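Local coordinates for protein SusD homolog (Bacteroides thetaiotaomicron VPI-5482, PDB 3FDH) that probably binds glycans at the outer membrane as a SusD/RagB-family lipoprotein, helping to capture sugars for uptake by its gut bacterium, at residues C120-D125 against I157-I161; R208-R212 against W493-G497; L165-I169 against A198-K202. The contacts are given in a common frame with arbitrary orientation. Residue numbers count along the deposited sequence, not the author numbering.

Three successive helices, 106-127, 154-171 and 191-208, link these contacts. Contact 1 pairs the first with the second, contact 3 the second with the third, and contact 2 joins the third's end and following turn to residues 493-497. Along the chain they close in the order 1, 3, 2. The centres of contacts 1 and 2 lie about 13 Å apart, as do those of 1 and 3; those of 2 and 3 are about 20 Å apart. Asp125 joins contacts 1 and 2: OD2 forms a salt bridge with Arg208 NH2 (2.8 Å), and OD1 probably accepts a hydrogen bond from Trp494 NE1 (2.8 Å), tying the C-terminal residues to the TPR-like array expected of a SusD homolog.

Contact 1 of 3, residues C120-D125 against I157-I161; sequences CALIAD and IYTQI
Helices 106-127 and 154-171 run antiparallel, as successive helices do in the TPR-like repeats of SusD proteins: the local axes approach to 9.5 Å with a signed crossing angle of -160°. The register sets Cys120 CA 6.3 Å from Ile161 CA and Ala124 CA 6.4 Å from Ile157 CA, one helical turn apart on both helices.

Apolar contacts fill the seam, Ile157 and Ile161 both being m,t: Ile157 CG2 reaches Ala124 CB (3.6 Å) and Cys120 CB (3.9 Å), while Ile161 places CG1 3.5 Å from Cys120 CB and CD1 3.8 Å from Ala121 CB. Ala124 CB also lies 3.8 Å from Tyr158 CE1.

At the flank Tyr158, whose CA-to-CB bond points sideways, has chi1 -97° (between wells) and chi2 87°, which carries its OH to Asp125 OD1 as hydrogen-bond donor (2.6 Å). Asp125 (chi1 m) also receives Trp494 NE1 at OD1 and forms a salt bridge with Arg208 through OD2. The buried carboxylate thus has its charge paired with Arg208 and OD1 satisfied by tyrosine and tryptophan donors.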
ATOM      1  N   CYS A 120       3.046 -12.828  -3.521  1.00 28.14           N
ATOM      2  CA  CYS A 120       3.827 -12.942  -4.756  1.00 28.53           C
ATOM      3  C   CYS A 120       3.919 -11.599  -5.418  1.00 29.39           C
ATOM      4  O   CYS A 120       4.940 -11.231  -6.003  1.00 30.48           O
ATOM      5  CB  CYS A 120       3.206 -13.932  -5.740  1.00 29.57           C
ATOM      6  SG  CYS A 120       3.460 -15.684  -5.269  1.00 31.35           S
ATOM      7  N   ALA A 121       2.838 -10.860  -5.318  1.00 30.05           N
ATOM      8  CA  ALA A 121       2.767  -9.522  -5.936  1.00 29.97           C
ATOM      9  C   ALA A 121       3.727  -8.572  -5.249  1.00 30.37           C
ATOM     10  O   ALA A 121       4.392  -7.751  -5.890  1.00 30.75           O
ATOM     11  CB  ALA A 121       1.351  -8.981  -5.859  1.00 28.54           C
ATOM     12  N   LEU A 122       3.800  -8.666  -3.930  1.00 29.58           N
ATOM     13  CA  LEU A 122       4.735  -7.775  -3.179  1.00 30.03           C
ATOM     14  C   LEU A 122       6.146  -8.084  -3.639  1.00 30.83           C
ATOM     15  O   LEU A 122       6.986  -7.220  -3.855  1.00 31.06           O
ATOM     16  CB  LEU A 122       4.571  -7.938  -1.651  1.00 30.70           C
ATOM     17  CG  LEU A 122       3.293  -7.364  -1.029  1.00 29.71           C
ATOM     18  CD1 LEU A 122       3.111  -7.859   0.415  1.00 31.01           C
ATOM     19  CD2 LEU A 122       3.278  -5.832  -1.096  1.00 28.46           C
ATOM     20  N   ILE A 123       6.394  -9.356  -3.856  1.00 30.14           N
ATOM     21  CA  ILE A 123       7.722  -9.757  -4.300  1.00 29.19           C
ATOM     22  C   ILE A 123       8.002  -9.144  -5.667  1.00 28.43           C
ATOM     23  O   ILE A 123       9.043  -8.509  -5.931  1.00 29.62           O
ATOM     24  CB  ILE A 123       7.868 -11.303  -4.417  1.00 29.64           C
ATOM     25  CG1 ILE A 123       7.927 -11.965  -3.035  1.00 32.42           C
ATOM     26  CG2 ILE A 123       9.150 -11.664  -5.137  1.00 30.71           C
ATOM     27  CD1 ILE A 123       7.932 -13.490  -3.085  1.00 31.26           C
ATOM     28  N   ALA A 124       7.069  -9.404  -6.559  1.00 27.78           N
ATOM     29  CA  ALA A 124       7.232  -8.995  -7.949  1.00 28.26           C
ATOM     30  C   ALA A 124       7.279  -7.492  -8.064  1.00 27.94           C
ATOM     31  O   ALA A 124       8.089  -6.944  -8.770  1.00 29.00           O
ATOM     32  CB  ALA A 124       6.123  -9.602  -8.851  1.00 28.07           C
ATOM     33  N   ASP A 125       6.407  -6.816  -7.349  1.00 27.22           N
ATOM     34  CA  ASP A 125       6.311  -5.340  -7.465  1.00 25.79           C
ATOM     35  C   ASP A 125       7.528  -4.601  -6.937  1.00 28.97           C
ATOM     36  O   ASP A 125       8.012  -3.595  -7.535  1.00 29.85           O
ATOM     37  CB  ASP A 125       5.065  -4.827  -6.778  1.00 26.73           C
ATOM     38  CG  ASP A 125       3.845  -5.197  -7.520  1.00 29.41           C
ATOM     39  OD1 ASP A 125       3.939  -5.549  -8.725  1.00 26.68           O
ATOM     40  OD2 ASP A 125       2.782  -5.171  -6.875  1.00 27.40           O
ATOM     41  N   ILE A 157       6.022 -14.348 -12.514  1.00 29.29           N
ATOM     42  CA  ILE A 157       5.461 -14.256 -11.162  1.00 28.37           C
ATOM     43  C   ILE A 157       4.013 -13.813 -11.309  1.00 27.30           C
ATOM     44  O   ILE A 157       3.102 -14.359 -10.674  1.00 28.22           O
ATOM     45  CB  ILE A 157       6.283 -13.317 -10.228  1.00 27.78           C
ATOM     46  CG1 ILE A 157       7.705 -13.851 -10.008  1.00 31.26           C
ATOM     47  CG2 ILE A 157       5.521 -13.167  -8.844  1.00 27.16           C
ATOM     48  CD1 ILE A 157       8.635 -12.897  -9.241  1.00 32.47           C
ATOM     49  N   TYR A 158       3.776 -12.840 -12.181  1.00 26.56           N
ATOM     50  CA  TYR A 158       2.406 -12.340 -12.408  1.00 25.82           C
ATOM     51  C   TYR A 158       1.468 -13.418 -12.968  1.00 27.96           C
ATOM     52  O   TYR A 158       0.282 -13.480 -12.610  1.00 29.92           O
ATOM     53  CB  TYR A 158       2.331 -11.024 -13.193  1.00 28.38           C
ATOM     54  CG  TYR A 158       2.202  -9.851 -12.214  1.00 28.44           C
ATOM     55  CD1 TYR A 158       3.299  -9.237 -11.667  1.00 31.38           C
ATOM     56  CD2 TYR A 158       0.977  -9.453 -11.775  1.00 27.49           C
ATOM     57  CE1 TYR A 158       3.170  -8.219 -10.756  1.00 27.14           C
ATOM     58  CE2 TYR A 158       0.830  -8.461 -10.840  1.00 29.59           C
ATOM     59  CZ  TYR A 158       1.934  -7.831 -10.338  1.00 29.23           C
ATOM     60  OH  TYR A 158       1.767  -6.819  -9.431  1.00 28.70           O
ATOM     61  N   THR A 159       2.005 -14.299 -13.801  1.00 29.69           N
ATOM     62  CA  THR A 159       1.195 -15.390 -14.300  1.00 29.20           C
ATOM     63  C   THR A 159       0.758 -16.249 -13.107  1.00 30.41           C
ATOM     64  O   THR A 159      -0.369 -16.706 -13.050  1.00 31.81           O
ATOM     65  CB  THR A 159       1.953 -16.256 -15.300  1.00 31.05           C
ATOM     66  OG1 THR A 159       2.207 -15.472 -16.474  1.00 30.41           O
ATOM     67  CG2 THR A 159       1.120 -17.481 -15.677  1.00 29.79           C
ATOM     68  N   GLN A 160       1.659 -16.422 -12.147  1.00 30.00           N
ATOM     69  CA  GLN A 160       1.390 -17.241 -10.956  1.00 29.90           C
ATOM     70  C   GLN A 160       0.394 -16.552 -10.063  1.00 29.35           C
ATOM     71  O   GLN A 160      -0.484 -17.163  -9.471  1.00 30.57           O
ATOM     72  CB  GLN A 160       2.668 -17.556 -10.178  1.00 29.55           C
ATOM     73  CG  GLN A 160       3.628 -18.416 -10.957  1.00 31.75           C
ATOM     74  CD  GLN A 160       4.997 -18.566 -10.285  1.00 34.91           C
ATOM     75  OE1 GLN A 160       5.143 -19.249  -9.261  1.00 35.28           O
ATOM     76  NE2 GLN A 160       6.021 -18.001 -10.920  1.00 33.49           N
ATOM     77  N   ILE A 161       0.493 -15.243 -10.042  1.00 29.36           N
ATOM     78  CA  ILE A 161      -0.402 -14.422  -9.232  1.00 29.83           C
ATOM     79  C   ILE A 161      -1.845 -14.562  -9.708  1.00 30.53           C
ATOM     80  O   ILE A 161      -2.781 -14.844  -8.927  1.00 28.63           O
ATOM     81  CB  ILE A 161       0.028 -12.950  -9.263  1.00 30.13           C
ATOM     82  CG1 ILE A 161       1.335 -12.800  -8.488  1.00 31.48           C
ATOM     83  CG2 ILE A 161      -1.038 -12.054  -8.692  1.00 27.88           C
ATOM     84  CD1 ILE A 161       2.061 -11.461  -8.697  1.00 28.87           C
TER

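Contact 2 of 3, residues R208-R212 against W493-G497; sequences RLINR and WWAGG
Arg212, Trp494 and Trp493 dominate this meeting of the last residue of helix 191-208 and the turn after it, which runs 3-10 up to Arg212, with a 3-10 turn at 493-495. Leu209 CA and Trp494 CA set the register at 5.3 Å.

Arg212 (m, m, t, chi4 171°) lays its guanidinium flat on Trp493 (chi1 t, chi2 83°), with centres 3.7 Å apart and planes at 8°. Arg212 CZ lies 3.7 Å from the Trp493 five-membered-ring centroid, a cation-pi contact, and Arg212 CG 3.6 Å from the six-membered-ring centroid, a CH-pi contact. Arg212 NE and NH2 both donate to Trp493 O, at 2.9 and 3.0 Å.

Trp494 (chi1 p, chi2 -115°) receives a CH-pi contact from Arg208 CG, 3.6 Å from its five-membered-ring centroid, and its CB lies 3.7 Å from Leu209 CD2. Its NE1 donates a hydrogen bond to Asp125 OD1, while Arg208 forms salt bridges with Glu433 and Asp125. A water accepts from Asn211 N (3.0 Å) and lies near Trp494 O (2.8 Å) and Arg208 O (2.6 Å).

Gly496, at phi/psi 100/3, would jam a CB against the preceding carbonyl. A cation-pi stack with side-chain-to-backbone hydrogen bonds thus joins the chain end to this turn.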
ATOM      1  N   ARG A 208      -2.012  -2.941 -13.163  1.00 28.42           N
ATOM      2  CA  ARG A 208      -0.552  -2.900 -12.901  1.00 26.96           C
ATOM      3  C   ARG A 208       0.281  -3.157 -14.138  1.00 28.18           C
ATOM      4  O   ARG A 208       1.339  -2.540 -14.353  1.00 29.53           O
ATOM      5  CB  ARG A 208      -0.164  -3.936 -11.851  1.00 27.93           C
ATOM      6  CG  ARG A 208       1.335  -3.906 -11.549  1.00 24.40           C
ATOM      7  CD  ARG A 208       1.656  -2.917 -10.433  1.00 30.40           C
ATOM      8  NE  ARG A 208       1.359  -3.552  -9.147  1.00 30.71           N
ATOM      9  CZ  ARG A 208       0.443  -3.160  -8.269  1.00 27.78           C
ATOM     10  NH1 ARG A 208      -0.252  -2.058  -8.445  1.00 30.84           N
ATOM     11  NH2 ARG A 208       0.289  -3.838  -7.149  1.00 29.95           N
ATOM     12  N   LEU A 209      -0.208  -4.080 -14.972  1.00 28.91           N
ATOM     13  CA  LEU A 209       0.580  -4.567 -16.127  1.00 28.74           C
ATOM     14  C   LEU A 209       0.219  -3.928 -17.462  1.00 27.81           C
ATOM     15  O   LEU A 209       0.633  -4.372 -18.515  1.00 27.30           O
ATOM     16  CB  LEU A 209       0.422  -6.062 -16.280  1.00 30.51           C
ATOM     17  CG  LEU A 209       0.712  -6.974 -15.096  1.00 36.57           C
ATOM     18  CD1 LEU A 209       0.735  -8.416 -15.594  1.00 35.05           C
ATOM     19  CD2 LEU A 209       1.990  -6.635 -14.384  1.00 36.00           C
ATOM     20  N   ILE A 210      -0.556  -2.882 -17.378  1.00 28.06           N
ATOM     21  CA  ILE A 210      -1.126  -2.223 -18.566  1.00 27.26           C
ATOM     22  C   ILE A 210      -0.091  -1.798 -19.597  1.00 29.79           C
ATOM     23  O   ILE A 210      -0.326  -1.888 -20.786  1.00 27.98           O
ATOM     24  CB  ILE A 210      -2.023  -1.014 -18.176  1.00 27.64           C
ATOM     25  CG1 ILE A 210      -2.963  -0.650 -19.333  1.00 31.81           C
ATOM     26  CG2 ILE A 210      -1.174   0.190 -17.705  1.00 27.37           C
ATOM     27  CD1 ILE A 210      -3.945  -1.754 -19.688  1.00 28.08           C
ATOM     28  N   ASN A 211       1.049  -1.317 -19.122  1.00 29.06           N
ATOM     29  CA  ASN A 211       2.100  -0.876 -20.029  1.00 29.25           C
ATOM     30  C   ASN A 211       2.510  -1.968 -20.992  1.00 29.20           C
ATOM     31  O   ASN A 211       2.959  -1.715 -22.117  1.00 30.53           O
ATOM     32  CB  ASN A 211       3.312  -0.414 -19.209  1.00 29.63           C
ATOM     33  CG  ASN A 211       4.392   0.230 -20.045  1.00 36.49           C
ATOM     34  OD1 ASN A 211       4.119   0.850 -21.074  1.00 37.19           O
ATOM     35  ND2 ASN A 211       5.628   0.139 -19.573  1.00 36.56           N
ATOM     36  N   ARG A 212       2.315  -3.201 -20.544  1.00 28.03           N
ATOM     37  CA  ARG A 212       2.758  -4.370 -21.281  1.00 27.57           C
ATOM     38  C   ARG A 212       1.644  -5.021 -22.102  1.00 28.25           C
ATOM     39  O   ARG A 212       1.843  -6.017 -22.789  1.00 26.90           O
ATOM     40  CB  ARG A 212       3.350  -5.399 -20.327  1.00 28.32           C
ATOM     41  CG  ARG A 212       4.638  -5.001 -19.697  1.00 27.93           C
ATOM     42  CD  ARG A 212       5.742  -4.940 -20.772  1.00 33.29           C
ATOM     43  NE  ARG A 212       7.016  -4.572 -20.164  1.00 32.54           N
ATOM     44  CZ  ARG A 212       8.181  -4.607 -20.779  1.00 30.86           C
ATOM     45  NH1 ARG A 212       8.274  -4.934 -22.062  1.00 33.89           N
ATOM     46  NH2 ARG A 212       9.261  -4.290 -20.105  1.00 36.35           N
ATOM     47  N   TRP A 493       9.851  -4.902 -14.739  1.00 28.70           N
ATOM     48  CA  TRP A 493       9.281  -5.214 -16.059  1.00 28.59           C
ATOM     49  C   TRP A 493       7.984  -4.500 -16.421  1.00 28.39           C
ATOM     50  O   TRP A 493       7.853  -3.952 -17.509  1.00 27.41           O
ATOM     51  CB  TRP A 493       9.148  -6.706 -16.220  1.00 28.67           C
ATOM     52  CG  TRP A 493       8.516  -7.147 -17.479  1.00 28.75           C
ATOM     53  CD1 TRP A 493       9.121  -7.300 -18.699  1.00 29.26           C
ATOM     54  CD2 TRP A 493       7.159  -7.554 -17.642  1.00 30.51           C
ATOM     55  NE1 TRP A 493       8.211  -7.774 -19.608  1.00 30.06           N
ATOM     56  CE2 TRP A 493       6.997  -7.936 -18.986  1.00 29.12           C
ATOM     57  CE3 TRP A 493       6.056  -7.638 -16.775  1.00 26.40           C
ATOM     58  CZ2 TRP A 493       5.776  -8.382 -19.499  1.00 28.48           C
ATOM     59  CZ3 TRP A 493       4.830  -8.076 -17.290  1.00 33.32           C
ATOM     60  CH2 TRP A 493       4.715  -8.448 -18.645  1.00 28.89           C
ATOM     61  N   TRP A 494       7.044  -4.441 -15.501  1.00 28.16           N
ATOM     62  CA  TRP A 494       5.773  -3.793 -15.820  1.00 30.06           C
ATOM     63  C   TRP A 494       5.937  -2.306 -16.023  1.00 32.21           C
ATOM     64  O   TRP A 494       5.027  -1.633 -16.535  1.00 35.04           O
ATOM     65  CB  TRP A 494       4.623  -4.134 -14.853  1.00 29.46           C
ATOM     66  CG  TRP A 494       4.804  -3.986 -13.346  1.00 28.54           C
ATOM     67  CD1 TRP A 494       4.791  -5.003 -12.447  1.00 31.04           C
ATOM     68  CD2 TRP A 494       4.973  -2.779 -12.577  1.00 30.17           C
ATOM     69  NE1 TRP A 494       4.925  -4.520 -11.171  1.00 29.44           N
ATOM     70  CE2 TRP A 494       5.046  -3.163 -11.213  1.00 29.10           C
ATOM     71  CE3 TRP A 494       5.052  -1.428 -12.898  1.00 28.12           C
ATOM     72  CZ2 TRP A 494       5.204  -2.246 -10.171  1.00 28.19           C
ATOM     73  CZ3 TRP A 494       5.211  -0.493 -11.833  1.00 29.02           C
ATOM     74  CH2 TRP A 494       5.297  -0.923 -10.500  1.00 29.71           C
ATOM     75  N   ALA A 495       7.127  -1.819 -15.699  1.00 30.74           N
ATOM     76  CA  ALA A 495       7.442  -0.380 -15.829  1.00 30.08           C
ATOM     77  C   ALA A 495       8.289  -0.139 -17.052  1.00 31.08           C
ATOM     78  O   ALA A 495       8.798   0.954 -17.256  1.00 33.90           O
ATOM     79  CB  ALA A 495       8.126   0.173 -14.560  1.00 29.36           C
ATOM     80  N   GLY A 496       8.463  -1.178 -17.861  1.00 28.69           N
ATOM     81  CA  GLY A 496       9.247  -1.064 -19.083  1.00 30.19           C
ATOM     82  C   GLY A 496      10.641  -1.611 -18.933  1.00 30.19           C
ATOM     83  O   GLY A 496      11.466  -1.515 -19.857  1.00 30.83           O
ATOM     84  N   GLY A 497      10.936  -2.162 -17.761  1.00 29.16           N
ATOM     85  CA  GLY A 497      12.273  -2.762 -17.518  1.00 29.36           C
ATOM     86  C   GLY A 497      12.421  -4.155 -18.078  1.00 29.25           C
ATOM     87  O   GLY A 497      11.482  -4.717 -18.620  1.00 30.02           O
TER
HETATM   88  O   HOH W   1       2.258  -1.190 -16.430  1.00 22.10           O

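Contact 3 of 3, residues L165-I169 against A198-K202; sequences LDDAI and AYGLK
This is an antiparallel helix-helix contact between helices 154-171 and 191-208, adjacent members of the TPR-like helical array probable for a SusD-family protein. The local axes approach to 10.0 Å with a signed crossing angle of -155°, and Leu165 CA and Ala198 CA are nearest across the register, 6.0 Å apart. Leu165 and Leu201 also touch helix 106-127; Tyr199 and Lys202 reach Tyr226 of helix 216-228.

Leu165 and Ile169, one turn apart and both m,t rotamers, supply most of the surface that 165-169 buries here. Leu165 CD1 sits 3.9 Å from Leu201 CB and 3.8 Å from Lys202 CG, while Ile169 CG1 meets Ala198 CB at 4.0 Å. Although the CA-to-CB bond of Tyr199 points away, chi1 of -84° and chi2 of -69° bring the ring back against Ile169: Ile169 CD1 stands 4.0 Å from the ring centroid, 21° off the normal, a CH-pi contact over the face.

Lys202 (m, t, p, t) carries its aliphatic chain past Ile169, CD to CD1 3.7 Å, before reaching the charged edge. There Lys202 NZ forms a salt bridge with Asp166 OD1 at 2.8 Å, and a water donates to Asp166 OD2 at 2.7 Å.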
ATOM      1  N   LEU A 165      -5.292 -16.444  -8.072  1.00 28.49           N
ATOM      2  CA  LEU A 165      -6.560 -15.721  -7.882  1.00 30.21           C
ATOM      3  C   LEU A 165      -7.680 -16.503  -8.554  1.00 31.42           C
ATOM      4  O   LEU A 165      -8.773 -16.650  -8.013  1.00 33.15           O
ATOM      5  CB  LEU A 165      -6.491 -14.275  -8.406  1.00 31.26           C
ATOM      6  CG  LEU A 165      -5.611 -13.328  -7.557  1.00 31.67           C
ATOM      7  CD1 LEU A 165      -5.477 -11.941  -8.183  1.00 28.52           C
ATOM      8  CD2 LEU A 165      -6.159 -13.255  -6.112  1.00 29.60           C
ATOM      9  N   ASP A 166      -7.373 -17.079  -9.699  1.00 31.65           N
ATOM     10  CA  ASP A 166      -8.393 -17.866 -10.405  1.00 31.63           C
ATOM     11  C   ASP A 166      -8.730 -19.093  -9.583  1.00 30.50           C
ATOM     12  O   ASP A 166      -9.894 -19.479  -9.453  1.00 30.38           O
ATOM     13  CB  ASP A 166      -7.944 -18.232 -11.807  1.00 32.07           C
ATOM     14  CG  ASP A 166      -7.965 -17.051 -12.750  1.00 31.76           C
ATOM     15  OD1 ASP A 166      -8.700 -16.064 -12.494  1.00 36.89           O
ATOM     16  OD2 ASP A 166      -7.240 -17.134 -13.758  1.00 35.23           O
ATOM     17  N   ASP A 167      -7.703 -19.690  -8.994  1.00 31.11           N
ATOM     18  CA  ASP A 167      -7.898 -20.889  -8.156  1.00 30.77           C
ATOM     19  C   ASP A 167      -8.778 -20.499  -6.993  1.00 31.07           C
ATOM     20  O   ASP A 167      -9.729 -21.178  -6.635  1.00 30.28           O
ATOM     21  CB  ASP A 167      -6.584 -21.404  -7.591  1.00 31.09           C
ATOM     22  CG  ASP A 167      -5.700 -22.066  -8.630  1.00 32.78           C
ATOM     23  OD1 ASP A 167      -6.177 -22.336  -9.747  1.00 32.09           O
ATOM     24  OD2 ASP A 167      -4.513 -22.321  -8.318  1.00 35.93           O
ATOM     25  N   ALA A 168      -8.398 -19.387  -6.390  1.00 30.32           N
ATOM     26  CA  ALA A 168      -9.143 -18.827  -5.262  1.00 30.35           C
ATOM     27  C   ALA A 168     -10.622 -18.596  -5.580  1.00 30.79           C
ATOM     28  O   ALA A 168     -11.521 -18.924  -4.789  1.00 31.20           O
ATOM     29  CB  ALA A 168      -8.506 -17.506  -4.801  1.00 29.80           C
ATOM     30  N   ILE A 169     -10.864 -17.983  -6.724  1.00 31.75           N
ATOM     31  CA  ILE A 169     -12.235 -17.640  -7.139  1.00 31.49           C
ATOM     32  C   ILE A 169     -13.109 -18.878  -7.184  1.00 32.07           C
ATOM     33  O   ILE A 169     -14.272 -18.853  -6.793  1.00 33.04           O
ATOM     34  CB  ILE A 169     -12.254 -16.872  -8.486  1.00 32.25           C
ATOM     35  CG1 ILE A 169     -11.692 -15.449  -8.266  1.00 30.50           C
ATOM     36  CG2 ILE A 169     -13.676 -16.837  -9.085  1.00 30.65           C
ATOM     37  CD1 ILE A 169     -11.331 -14.712  -9.540  1.00 28.89           C
ATOM     38  N   ALA A 198     -10.777 -10.986  -4.021  1.00 30.50           N
ATOM     39  CA  ALA A 198     -10.008 -11.615  -5.138  1.00 28.23           C
ATOM     40  C   ALA A 198     -10.205 -10.836  -6.458  1.00 27.79           C
ATOM     41  O   ALA A 198      -9.275 -10.605  -7.210  1.00 26.91           O
ATOM     42  CB  ALA A 198     -10.409 -13.085  -5.329  1.00 27.47           C
ATOM     43  N   TYR A 199     -11.433 -10.427  -6.729  1.00 28.16           N
ATOM     44  CA  TYR A 199     -11.732  -9.656  -7.955  1.00 27.99           C
ATOM     45  C   TYR A 199     -11.125  -8.287  -7.897  1.00 27.22           C
ATOM     46  O   TYR A 199     -10.733  -7.722  -8.907  1.00 30.19           O
ATOM     47  CB  TYR A 199     -13.242  -9.533  -8.230  1.00 27.65           C
ATOM     48  CG  TYR A 199     -13.763 -10.742  -8.949  1.00 28.96           C
ATOM     49  CD1 TYR A 199     -13.399 -10.999 -10.272  1.00 29.52           C
ATOM     50  CD2 TYR A 199     -14.595 -11.640  -8.312  1.00 31.46           C
ATOM     51  CE1 TYR A 199     -13.842 -12.112 -10.927  1.00 33.68           C
ATOM     52  CE2 TYR A 199     -15.074 -12.766  -8.977  1.00 31.98           C
ATOM     53  CZ  TYR A 199     -14.688 -12.992 -10.274  1.00 34.52           C
ATOM     54  OH  TYR A 199     -15.162 -14.110 -10.916  1.00 36.52           O
ATOM     55  N   GLY A 200     -11.048  -7.757  -6.690  1.00 27.91           N
ATOM     56  CA  GLY A 200     -10.472  -6.424  -6.476  1.00 27.52           C
ATOM     57  C   GLY A 200      -9.035  -6.498  -6.817  1.00 26.38           C
ATOM     58  O   GLY A 200      -8.484  -5.588  -7.494  1.00 28.96           O
ATOM     59  N   LEU A 201      -8.421  -7.633  -6.444  1.00 26.85           N
ATOM     60  CA  LEU A 201      -6.965  -7.817  -6.716  1.00 27.62           C
ATOM     61  C   LEU A 201      -6.718  -8.036  -8.217  1.00 27.66           C
ATOM     62  O   LEU A 201      -5.728  -7.573  -8.795  1.00 28.85           O
ATOM     63  CB  LEU A 201      -6.371  -8.948  -5.867  1.00 29.48           C
ATOM     64  CG  LEU A 201      -6.234  -8.699  -4.362  1.00 30.37           C
ATOM     65  CD1 LEU A 201      -5.758  -9.981  -3.663  1.00 24.61           C
ATOM     66  CD2 LEU A 201      -5.294  -7.538  -4.088  1.00 26.23           C
ATOM     67  N   LYS A 202      -7.648  -8.728  -8.864  1.00 28.93           N
ATOM     68  CA  LYS A 202      -7.562  -8.886 -10.299  1.00 29.20           C
ATOM     69  C   LYS A 202      -7.606  -7.527 -10.978  1.00 28.16           C
ATOM     70  O   LYS A 202      -6.950  -7.293 -11.972  1.00 30.00           O
ATOM     71  CB  LYS A 202      -8.650  -9.816 -10.872  1.00 29.91           C
ATOM     72  CG  LYS A 202      -8.332 -11.304 -10.578  1.00 30.40           C
ATOM     73  CD  LYS A 202      -9.156 -12.313 -11.350  1.00 34.95           C
ATOM     74  CE  LYS A 202      -8.665 -12.436 -12.751  1.00 42.66           C
ATOM     75  NZ  LYS A 202      -9.294 -13.553 -13.473  1.00 39.12           N
TER
HETATM   76  O   HOH W   2      -7.553 -15.434 -15.812  1.00 44.13           O